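Local coordinates for hydrazine synthase alpha subunit (Candidatus Kuenenia stuttgartiensis, PDB 5C2V) that catalyses the condensation of hydroxylamine, formed in the gamma subunit, with ammonia to give hydrazine, as the alpha component of the hydrazine synthase complex, at the interface of chains A and B, the interface of chains A and C and the interface of chains B and C. Coordinates in Å, arbitrary orientation; residue numbers count along the deposited sequence, not the author numbering. Chains: chain A, Hydrazine synthase alpha subunit; chain B, Hydrazine synthase beta subunit; chain C, Hydrazine synthase gamma subunit.

Contact 1: the interface of chains A and B. Residues chain A 317, 319-320, 325; chain B 248, 251, 309.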
loop_
_atom_site.group_PDB
_atom_site.type_symbol
_atom_site.label_atom_id
_atom_site.label_comp_id
_atom_site.label_asym_id
_atom_site.label_seq_id
_atom_site.Cartn_x
_atom_site.Cartn_y
_atom_site.Cartn_z
ATOM N N SER A 317 -7.723 -20.522 -7.860
ATOM C CA SER A 317 -7.511 -21.876 -8.371
ATOM C C SER A 317 -6.477 -22.636 -7.542
ATOM O O SER A 317 -5.410 -22.109 -7.238
ATOM C CB SER A 317 -7.074 -21.839 -9.836
ATOM O OG SER A 317 -6.797 -23.142 -10.317
ATOM N N ASP A 319 -4.921 -25.481 -8.494
ATOM C CA ASP A 319 -3.854 -25.876 -9.406
ATOM C C ASP A 319 -2.934 -24.698 -9.708
ATOM O O ASP A 319 -1.719 -24.861 -9.821
ATOM C CB ASP A 319 -4.437 -26.441 -10.704
ATOM C CG ASP A 319 -5.294 -27.671 -10.473
ATOM O OD1 ASP A 319 -5.097 -28.351 -9.445
ATOM O OD2 ASP A 319 -6.162 -27.961 -11.324
ATOM N N ALA A 320 -3.520 -23.512 -9.833
ATOM C CA ALA A 320 -2.752 -22.301 -10.097
ATOM C C ALA A 320 -3.206 -21.155 -9.198
ATOM O O ALA A 320 -4.048 -20.349 -9.591
ATOM C CB ALA A 320 -2.873 -21.906 -11.561
ATOM N N THR A 325 -6.264 -16.041 -11.338
ATOM C CA THR A 325 -7.373 -16.920 -10.982
ATOM C C THR A 325 -8.186 -16.427 -9.783
ATOM O O THR A 325 -9.140 -17.089 -9.370
ATOM C CB THR A 325 -6.879 -18.346 -10.674
ATOM O OG1 THR A 325 -6.151 -18.351 -9.439
ATOM C CG2 THR A 325 -5.986 -18.856 -11.797
ATOM N N ASP B 248 0.661 -26.725 -14.238
ATOM C CA ASP B 248 0.211 -25.817 -13.190
ATOM C C ASP B 248 1.131 -26.002 -11.989
ATOM O O ASP B 248 2.044 -26.828 -12.027
ATOM C CB ASP B 248 -1.246 -26.086 -12.797
ATOM C CG ASP B 248 -2.213 -25.856 -13.940
ATOM O OD1 ASP B 248 -1.871 -25.098 -14.868
ATOM O OD2 ASP B 248 -3.324 -26.429 -13.909
ATOM N N ASN B 251 -0.721 -29.014 -10.552
ATOM C CA ASN B 251 -1.180 -29.929 -11.599
ATOM C C ASN B 251 -0.190 -30.014 -12.761
ATOM O O ASN B 251 0.084 -29.018 -13.430
ATOM C CB ASN B 251 -2.558 -29.505 -12.114
ATOM C CG ASN B 251 -3.323 -30.651 -12.756
ATOM O OD1 ASN B 251 -2.731 -31.583 -13.301
ATOM N ND2 ASN B 251 -4.649 -30.584 -12.696
ATOM N N ARG B 309 -1.912 -21.013 -18.028
ATOM C CA ARG B 309 -3.293 -20.550 -17.993
ATOM C C ARG B 309 -3.550 -19.414 -18.976
ATOM O O ARG B 309 -4.697 -19.144 -19.334
ATOM C CB ARG B 309 -3.667 -20.110 -16.577
ATOM C CG ARG B 309 -3.738 -21.256 -15.585
ATOM C CD ARG B 309 -4.662 -22.351 -16.094
ATOM N NE ARG B 309 -4.809 -23.444 -15.138
ATOM C CZ ARG B 309 -5.760 -23.503 -14.212
ATOM N NH1 ARG B 309 -6.653 -22.526 -14.113
ATOM N NH2 ARG B 309 -5.819 -24.536 -13.383
#
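The guanidinium of B:Arg309 lies with one face over A:Ala320, whose methyl CB stands 4.2 Å above the plane and over its centre. At its edge, in plane, sits the carboxylate oxygen OD2 of B:Asp248 from the same chain. That pair is a salt bridge with a hydrogen bond, B:Arg309 NH2 to B:Asp248 OD2 at 3.2 Å; the nitrogen reaches the oxygen from above the carboxylate plane, 58° out of it, so the two flat groups are not coplanar. A bend at chi2 (-54°) turns the arginine chain towards this acid and brings its NH2 to 3.5 Å from the hydroxyl OG of A:Ser317, a polar approach too long to count as a hydrogen bond. The backbone O of A:Asp319 lies 3.3 Å from the methylene CB of B:Asp248. Its side chain runs alongside B:Asn251, both pointing the same way with carboxylate and amide planes 82° apart, and B:Asn251 ND2 gives a weak hydrogen bond to A:Asp319 OD2 at 3.3 Å. On the alpha side, A:Thr325 OG1 accepts from A:Ser317 N at 3.1 Å and donates to A:Ala320 O at 2.9 Å, which ties the turn together beneath the arginine. A:Asp319 OD2 and B:Asp248 OD2 are 4.1 Å apart, and B:Arg309 probably offsets any like-charge repulsion. The site seats an intrachain Arg-Asp pair of the beta subunit on a braced alpha-subunit turn, helping to hold the heterotrimer together.

Contact 2: the interface of chains A and C. Residues chain A 15, 136, 392-395; chain C 20, 137.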
loop_
_atom_site.group_PDB
_atom_site.type_symbol
_atom_site.label_atom_id
_atom_site.label_comp_id
_atom_site.label_asym_id
_atom_site.label_seq_id
_atom_site.Cartn_x
_atom_site.Cartn_y
_atom_site.Cartn_z
ATOM N N TRP A 15 -8.765 -44.158 -9.470
ATOM C CA TRP A 15 -8.697 -44.070 -8.013
ATOM C C TRP A 15 -7.642 -43.062 -7.564
ATOM O O TRP A 15 -7.624 -42.641 -6.407
ATOM C CB TRP A 15 -8.409 -45.441 -7.394
ATOM C CG TRP A 15 -7.199 -46.138 -7.946
ATOM C CD1 TRP A 15 -7.171 -47.048 -8.962
ATOM C CD2 TRP A 15 -5.842 -45.993 -7.501
ATOM N NE1 TRP A 15 -5.883 -47.474 -9.182
ATOM C CE2 TRP A 15 -5.049 -46.842 -8.300
ATOM C CE3 TRP A 15 -5.222 -45.225 -6.511
ATOM C CZ2 TRP A 15 -3.668 -46.946 -8.136
ATOM C CZ3 TRP A 15 -3.850 -45.331 -6.349
ATOM C CH2 TRP A 15 -3.089 -46.183 -7.159
ATOM N N ILE A 136 -6.277 -46.749 4.682
ATOM C CA ILE A 136 -7.166 -46.496 3.551
ATOM C C ILE A 136 -8.443 -47.336 3.614
ATOM O O ILE A 136 -9.544 -46.845 3.361
ATOM C CB ILE A 136 -6.429 -46.707 2.229
ATOM C CG1 ILE A 136 -5.264 -45.719 2.154
ATOM C CG2 ILE A 136 -7.361 -46.504 1.049
ATOM C CD1 ILE A 136 -5.651 -44.289 2.488
ATOM N N TYR A 392 -13.974 -39.443 0.380
ATOM C CA TYR A 392 -12.883 -40.214 -0.198
ATOM C C TYR A 392 -11.571 -39.835 0.482
ATOM O O TYR A 392 -11.251 -38.654 0.608
ATOM C CB TYR A 392 -12.796 -39.979 -1.707
ATOM C CG TYR A 392 -11.897 -40.949 -2.443
ATOM C CD1 TYR A 392 -12.339 -42.226 -2.764
ATOM C CD2 TYR A 392 -10.613 -40.585 -2.828
ATOM C CE1 TYR A 392 -11.526 -43.117 -3.439
ATOM C CE2 TYR A 392 -9.792 -41.469 -3.504
ATOM C CZ TYR A 392 -10.254 -42.733 -3.807
ATOM O OH TYR A 392 -9.442 -43.616 -4.481
ATOM N N LYS A 393 -10.819 -40.838 0.923
ATOM C CA LYS A 393 -9.571 -40.596 1.639
ATOM C C LYS A 393 -8.460 -40.127 0.706
ATOM O O LYS A 393 -8.117 -40.820 -0.252
ATOM C CB LYS A 393 -9.120 -41.859 2.376
ATOM C CG LYS A 393 -10.140 -42.428 3.347
ATOM C CD LYS A 393 -9.579 -43.646 4.067
ATOM C CE LYS A 393 -10.578 -44.228 5.054
ATOM N NZ LYS A 393 -11.745 -44.847 4.365
ATOM N N PRO A 394 -7.892 -38.945 0.984
ATOM C CA PRO A 394 -6.717 -38.488 0.237
ATOM C C PRO A 394 -5.499 -39.341 0.575
ATOM O O PRO A 394 -5.454 -39.933 1.655
ATOM C CB PRO A 394 -6.535 -37.045 0.711
ATOM C CG PRO A 394 -7.159 -37.015 2.065
ATOM C CD PRO A 394 -8.320 -37.964 1.996
ATOM N N ARG A 395 -4.533 -39.407 -0.335
ATOM C CA ARG A 395 -3.350 -40.236 -0.134
ATOM C C ARG A 395 -2.539 -39.769 1.072
ATOM O O ARG A 395 -2.394 -38.571 1.305
ATOM C CB ARG A 395 -2.481 -40.232 -1.392
ATOM C CG ARG A 395 -1.993 -38.858 -1.814
ATOM C CD ARG A 395 -1.524 -38.860 -3.260
ATOM N NE ARG A 395 -2.627 -39.119 -4.181
ATOM C CZ ARG A 395 -2.506 -39.146 -5.503
ATOM N NH1 ARG A 395 -1.326 -38.933 -6.068
ATOM N NH2 ARG A 395 -3.565 -39.389 -6.263
ATOM N N ARG C 20 -6.812 -49.332 -5.820
ATOM C CA ARG C 20 -5.959 -48.718 -4.809
ATOM C C ARG C 20 -5.672 -49.672 -3.655
ATOM O O ARG C 20 -4.516 -49.882 -3.283
ATOM C CB ARG C 20 -6.612 -47.444 -4.271
ATOM C CG ARG C 20 -5.764 -46.681 -3.273
ATOM C CD ARG C 20 -6.561 -45.555 -2.643
ATOM N NE ARG C 20 -5.723 -44.669 -1.842
ATOM C CZ ARG C 20 -6.188 -43.640 -1.141
ATOM N NH1 ARG C 20 -7.485 -43.370 -1.139
ATOM N NH2 ARG C 20 -5.356 -42.882 -0.442
ATOM N N GLU C 137 2.038 -41.652 -2.338
ATOM C CA GLU C 137 1.473 -42.768 -1.583
ATOM C C GLU C 137 2.131 -44.096 -1.952
ATOM O O GLU C 137 2.419 -44.353 -3.122
ATOM C CB GLU C 137 -0.036 -42.853 -1.812
ATOM C CG GLU C 137 -0.752 -43.817 -0.881
ATOM C CD GLU C 137 -2.259 -43.766 -1.039
ATOM O OE1 GLU C 137 -2.745 -43.918 -2.180
ATOM O OE2 GLU C 137 -2.957 -43.566 -0.023
#
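Loops meet on both sides: the alpha subunit brings the stretch 392-395 with A:Trp15 and A:Ile136, and the gamma subunit brings C:Arg20 and C:Glu137. C:Arg20 is the inserted group, with 129 Å² of its surface hidden by chain A. Its CG is anti to the backbone N (chi1 -176°) and the chain stays extended to NE, which carries the guanidinium past A:Trp15 to the carbonyl of A:Lys393. There NH1 donates to A:Lys393 O at 2.8 Å, tilted 23° from the carbonyl plane. The other two nitrogens grip C:Glu137 side-on: NE meets OE1 at 3.1 Å on its syn side, and NH2 forms a salt bridge to OE2 along the syn lone pair. One guanidinium therefore links an acid of its own chain to a backbone oxygen of the partner, which should fix its rotation. C:Arg20 CA sits over the six-membered ring of A:Trp15, 3.9 Å from its centroid, and the arginine's CB lies 3.4 Å from A:Trp15 CE3. A:Ile136 crosses at about a right angle, with CG2 3.6 Å above the guanidinium face towards its rim. A:Arg395 CB covers the carboxylate carbon CD of C:Glu137 at 3.6 Å. Bonds within the alpha subunit hold the walls: A:Tyr392 OH donates to A:Trp15 O at 2.8 Å, and A:Lys393 NZ to A:Ile136 O. The 392-395 loop follows strand 380-387 and A:Ile136 lies between strands 123-131 and 140-146, so distant segments converge around the arginine.

Contact 3: the interface of chains B and C. Residues chain B 12, 339-342; chain C 15, 44.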
loop_
_atom_site.group_PDB
_atom_site.type_symbol
_atom_site.label_atom_id
_atom_site.label_comp_id
_atom_site.label_asym_id
_atom_site.label_seq_id
_atom_site.Cartn_x
_atom_site.Cartn_y
_atom_site.Cartn_z
ATOM N N LEU B 12 -4.387 -58.474 -26.086
ATOM C CA LEU B 12 -4.752 -57.074 -26.279
ATOM C C LEU B 12 -3.852 -56.373 -27.294
ATOM O O LEU B 12 -2.633 -56.540 -27.267
ATOM C CB LEU B 12 -4.705 -56.336 -24.941
ATOM C CG LEU B 12 -5.528 -56.985 -23.825
ATOM C CD1 LEU B 12 -5.355 -56.231 -22.519
ATOM C CD2 LEU B 12 -6.995 -57.057 -24.216
ATOM N N TYR B 339 -3.388 -46.951 -25.190
ATOM C CA TYR B 339 -2.722 -48.251 -25.131
ATOM C C TYR B 339 -3.333 -49.217 -24.119
ATOM O O TYR B 339 -3.712 -50.334 -24.470
ATOM C CB TYR B 339 -1.236 -48.038 -24.805
ATOM C CG TYR B 339 -0.428 -49.302 -24.578
ATOM C CD1 TYR B 339 -0.263 -49.830 -23.302
ATOM C CD2 TYR B 339 0.193 -49.949 -25.637
ATOM C CE1 TYR B 339 0.480 -50.979 -23.093
ATOM C CE2 TYR B 339 0.937 -51.098 -25.438
ATOM C CZ TYR B 339 1.078 -51.608 -24.165
ATOM O OH TYR B 339 1.820 -52.750 -23.963
ATOM N N PHE B 340 -3.418 -48.788 -22.864
ATOM C CA PHE B 340 -3.880 -49.664 -21.793
ATOM C C PHE B 340 -5.374 -49.942 -21.893
ATOM O O PHE B 340 -5.824 -51.060 -21.647
ATOM C CB PHE B 340 -3.547 -49.063 -20.426
ATOM C CG PHE B 340 -2.074 -48.936 -20.163
ATOM C CD1 PHE B 340 -1.304 -50.060 -19.913
ATOM C CD2 PHE B 340 -1.460 -47.695 -20.158
ATOM C CE1 PHE B 340 0.052 -49.950 -19.673
ATOM C CE2 PHE B 340 -0.104 -47.578 -19.915
ATOM C CZ PHE B 340 0.652 -48.707 -19.672
ATOM N N SER B 341 -6.139 -48.920 -22.261
ATOM C CA SER B 341 -7.582 -49.062 -22.402
ATOM C C SER B 341 -7.939 -49.709 -23.736
ATOM O O SER B 341 -9.094 -50.068 -23.971
ATOM C CB SER B 341 -8.270 -47.703 -22.271
ATOM O OG SER B 341 -8.052 -47.142 -20.989
ATOM N N ASN B 342 -6.934 -49.851 -24.600
ATOM C CA ASN B 342 -7.102 -50.457 -25.918
ATOM C C ASN B 342 -8.192 -49.790 -26.743
ATOM O O ASN B 342 -9.035 -50.474 -27.326
ATOM C CB ASN B 342 -7.412 -51.952 -25.787
ATOM C CG ASN B 342 -6.259 -52.738 -25.204
ATOM O OD1 ASN B 342 -5.110 -52.570 -25.608
ATOM N ND2 ASN B 342 -6.563 -53.606 -24.246
ATOM N N TRP C 15 -9.853 -53.169 -20.852
ATOM C CA TRP C 15 -8.855 -53.477 -19.835
ATOM C C TRP C 15 -8.816 -52.407 -18.747
ATOM O O TRP C 15 -8.700 -51.217 -19.039
ATOM C CB TRP C 15 -7.472 -53.627 -20.474
ATOM C CG TRP C 15 -6.405 -54.074 -19.521
ATOM C CD1 TRP C 15 -6.062 -55.359 -19.218
ATOM C CD2 TRP C 15 -5.532 -53.235 -18.752
ATOM N NE1 TRP C 15 -5.033 -55.374 -18.308
ATOM C CE2 TRP C 15 -4.689 -54.084 -18.007
ATOM C CE3 TRP C 15 -5.381 -51.851 -18.624
ATOM C CZ2 TRP C 15 -3.712 -53.592 -17.143
ATOM C CZ3 TRP C 15 -4.410 -51.366 -17.766
ATOM C CH2 TRP C 15 -3.588 -52.235 -17.037
ATOM N N ARG C 44 1.056 -56.916 -17.191
ATOM C CA ARG C 44 0.522 -55.739 -17.868
ATOM C C ARG C 44 0.135 -54.663 -16.859
ATOM O O ARG C 44 0.371 -53.473 -17.085
ATOM C CB ARG C 44 -0.680 -56.112 -18.738
ATOM C CG ARG C 44 -0.996 -55.083 -19.813
ATOM C CD ARG C 44 -2.020 -55.603 -20.808
ATOM N NE ARG C 44 -2.059 -54.791 -22.020
ATOM C CZ ARG C 44 -2.859 -53.745 -22.196
ATOM N NH1 ARG C 44 -3.696 -53.380 -21.235
ATOM N NH2 ARG C 44 -2.825 -53.063 -23.333
HETATM O O HOH W 1 -10.581 -50.529 -21.927
HETATM O O HOH W 2 -9.407 -48.625 -19.212
#
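This is a mixed interface of the heterotrimer, in which direct arginine-to-backbone bonds, packing against an indole and bridging water join the beta and gamma subunits. C:Arg44, on helix 43-51, reaches the 339-342 loop of the beta subunit with its chain extended to NE. Two N-H groups take two successive carbonyls: NH2 donates to B:Tyr339 O at 3.1 Å, from 41° above the carbonyl plane, and NH1 donates to B:Phe340 O at 3.2 Å, in the carbonyl plane and on a lone pair. The second bond is nearly straight, 173° at the hydrogen, and both acceptors lie in the guanidinium plane. NH2 also stands over the face of the B:Tyr339 ring, 4.2 Å from its centroid, a cation-pi contact with the two planes nearly parallel. On one guanidinium face B:Leu12 places CD1, 3.5 Å from C:Arg44 CZ; the same methyl touches C:Trp15 CD1, so one branch of the leucine packs against both gamma residues. With chi1 at -174°, CG of C:Trp15 turned away from the backbone N, the indole lies alongside B:Phe340, whose CB is 3.6 Å from C:Trp15 CZ3. C:Arg44 NH1 stands over one face of this indole, offset towards the rim. Two waters complete the join around the C:Trp15 backbone: water 1 bridges its N to B:Ser341 O, and water 2 lies 2.7 Å from the hydroxyl B:Ser341 OG and 2.7 Å from C:Trp15 O.

Contact 4: the interface of chains A and C. Residues chain A 146, 154; chain C 30, 113, 124.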
loop_
_atom_site.group_PDB
_atom_site.type_symbol
_atom_site.label_atom_id
_atom_site.label_comp_id
_atom_site.label_asym_id
_atom_site.label_seq_id
_atom_site.Cartn_x
_atom_site.Cartn_y
_atom_site.Cartn_z
ATOM N N ARG A 146 12.238 -53.848 12.917
ATOM C CA ARG A 146 13.528 -54.527 12.838
ATOM C C ARG A 146 14.070 -54.834 14.239
ATOM O O ARG A 146 13.831 -54.075 15.183
ATOM C CB ARG A 146 14.516 -53.686 12.023
ATOM C CG ARG A 146 15.867 -54.340 11.787
ATOM C CD ARG A 146 16.512 -53.845 10.500
ATOM N NE ARG A 146 17.945 -54.123 10.462
ATOM C CZ ARG A 146 18.673 -54.147 9.350
ATOM N NH1 ARG A 146 18.101 -53.922 8.177
ATOM N NH2 ARG A 146 19.971 -54.407 9.410
ATOM N N TRP A 154 13.388 -58.327 9.867
ATOM C CA TRP A 154 12.147 -57.590 10.065
ATOM C C TRP A 154 11.033 -58.549 10.466
ATOM O O TRP A 154 10.751 -59.506 9.744
ATOM C CB TRP A 154 11.762 -56.829 8.793
ATOM C CG TRP A 154 12.730 -55.748 8.415
ATOM C CD1 TRP A 154 13.874 -55.888 7.681
ATOM C CD2 TRP A 154 12.636 -54.359 8.749
ATOM N NE1 TRP A 154 14.498 -54.672 7.542
ATOM C CE2 TRP A 154 13.758 -53.716 8.187
ATOM C CE3 TRP A 154 11.713 -53.595 9.470
ATOM C CZ2 TRP A 154 13.981 -52.348 8.326
ATOM C CZ3 TRP A 154 11.936 -52.237 9.605
ATOM C CH2 TRP A 154 13.060 -51.628 9.036
ATOM N N HIS C 30 10.144 -53.336 3.419
ATOM C CA HIS C 30 11.395 -53.955 3.841
ATOM C C HIS C 30 11.164 -55.399 4.268
ATOM O O HIS C 30 12.089 -56.213 4.265
ATOM C CB HIS C 30 12.034 -53.166 4.986
ATOM C CG HIS C 30 12.598 -51.843 4.571
ATOM N ND1 HIS C 30 13.086 -50.926 5.476
ATOM C CD2 HIS C 30 12.754 -51.284 3.347
ATOM C CE1 HIS C 30 13.516 -49.859 4.828
ATOM N NE2 HIS C 30 13.328 -50.049 3.536
ATOM N N ASP C 113 22.593 -53.731 5.368
ATOM C CA ASP C 113 21.154 -53.520 5.244
ATOM C C ASP C 113 20.540 -54.312 4.094
ATOM O O ASP C 113 19.405 -54.780 4.193
ATOM C CB ASP C 113 20.860 -52.029 5.060
ATOM C CG ASP C 113 21.599 -51.431 3.875
ATOM O OD1 ASP C 113 22.783 -51.068 4.034
ATOM O OD2 ASP C 113 20.996 -51.324 2.787
ATOM N N ARG C 124 12.303 -54.210 -2.898
ATOM C CA ARG C 124 12.933 -53.196 -2.058
ATOM C C ARG C 124 13.462 -52.024 -2.880
ATOM O O ARG C 124 13.890 -51.011 -2.327
ATOM C CB ARG C 124 14.068 -53.810 -1.237
ATOM C CG ARG C 124 13.604 -54.721 -0.112
ATOM C CD ARG C 124 14.786 -55.226 0.699
ATOM N NE ARG C 124 14.368 -55.828 1.960
ATOM C CZ ARG C 124 15.208 -56.242 2.904
ATOM N NH1 ARG C 124 16.517 -56.120 2.728
ATOM N NH2 ARG C 124 14.740 -56.777 4.023
#
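Aromatic contacts lead here: the imidazole of C:His30 meets the indole of A:Trp154 edge to face, its plane turned 61° from that of the six-membered ring and the centroids 5.0 Å apart. The imidazole edge does the touching, ND1 lying 3.3 Å from A:Trp154 CZ2, while A:Trp154 CH2 sits in the imidazole plane. A CH-pi contact stands beside it, with C:His30 CB over the five-membered ring of the indole, 3.9 Å from the centroid. Because CG of C:His30 is anti to its carbonyl carbon (chi1 -71°), methylene and ring edge can both lean on the same indole face. The opposite face is taken by the alpha subunit itself, A:Arg146 CB standing 3.6 Å above it, so the indole is sandwiched between its own chain and the gamma subunit. Among polar interactions, C:Arg124 supports the histidine from within the gamma subunit: its NH2 donates to C:His30 O at 2.7 Å, in the carbonyl plane. That nitrogen also comes 3.9 Å from A:Trp154 CD1, with guanidinium and ring planes 79° apart, so it approaches past the CD1 rim from the histidine side, without stacking. Charges are more distant; A:Arg146 NH1 and the carboxylate OD2 of C:Asp113 are 6.6 Å apart, and any attraction would be long-range. As for the fold, A:Trp154 begins strand 154-161 and A:Arg146 ends strand 140-146, while C:His30 closes helix 26-30, C:Arg124 belongs to helix 123-126 and C:Asp113 lies in a loop.

The contacts cover all three subunit pairings of the alpha-beta-gamma heterotrimer; all distances here run between C-alpha centres. Contacts 2 and 4 both join chains A and C, about 25 Å apart; A:Ile136 of contact 2 lies just ahead of strand 140-146, whose last residue enters contact 4. Contact 3, about 24 Å from contact 2, joins C to B, and C:Trp15 there is close in sequence to C:Arg20 of contact 2. Contact 1, about 22 Å from contact 2, joins B directly to A. No residue is shared, and each subunit meets both partners at separate points, which should help keep the alpha and gamma active sites in fixed relation.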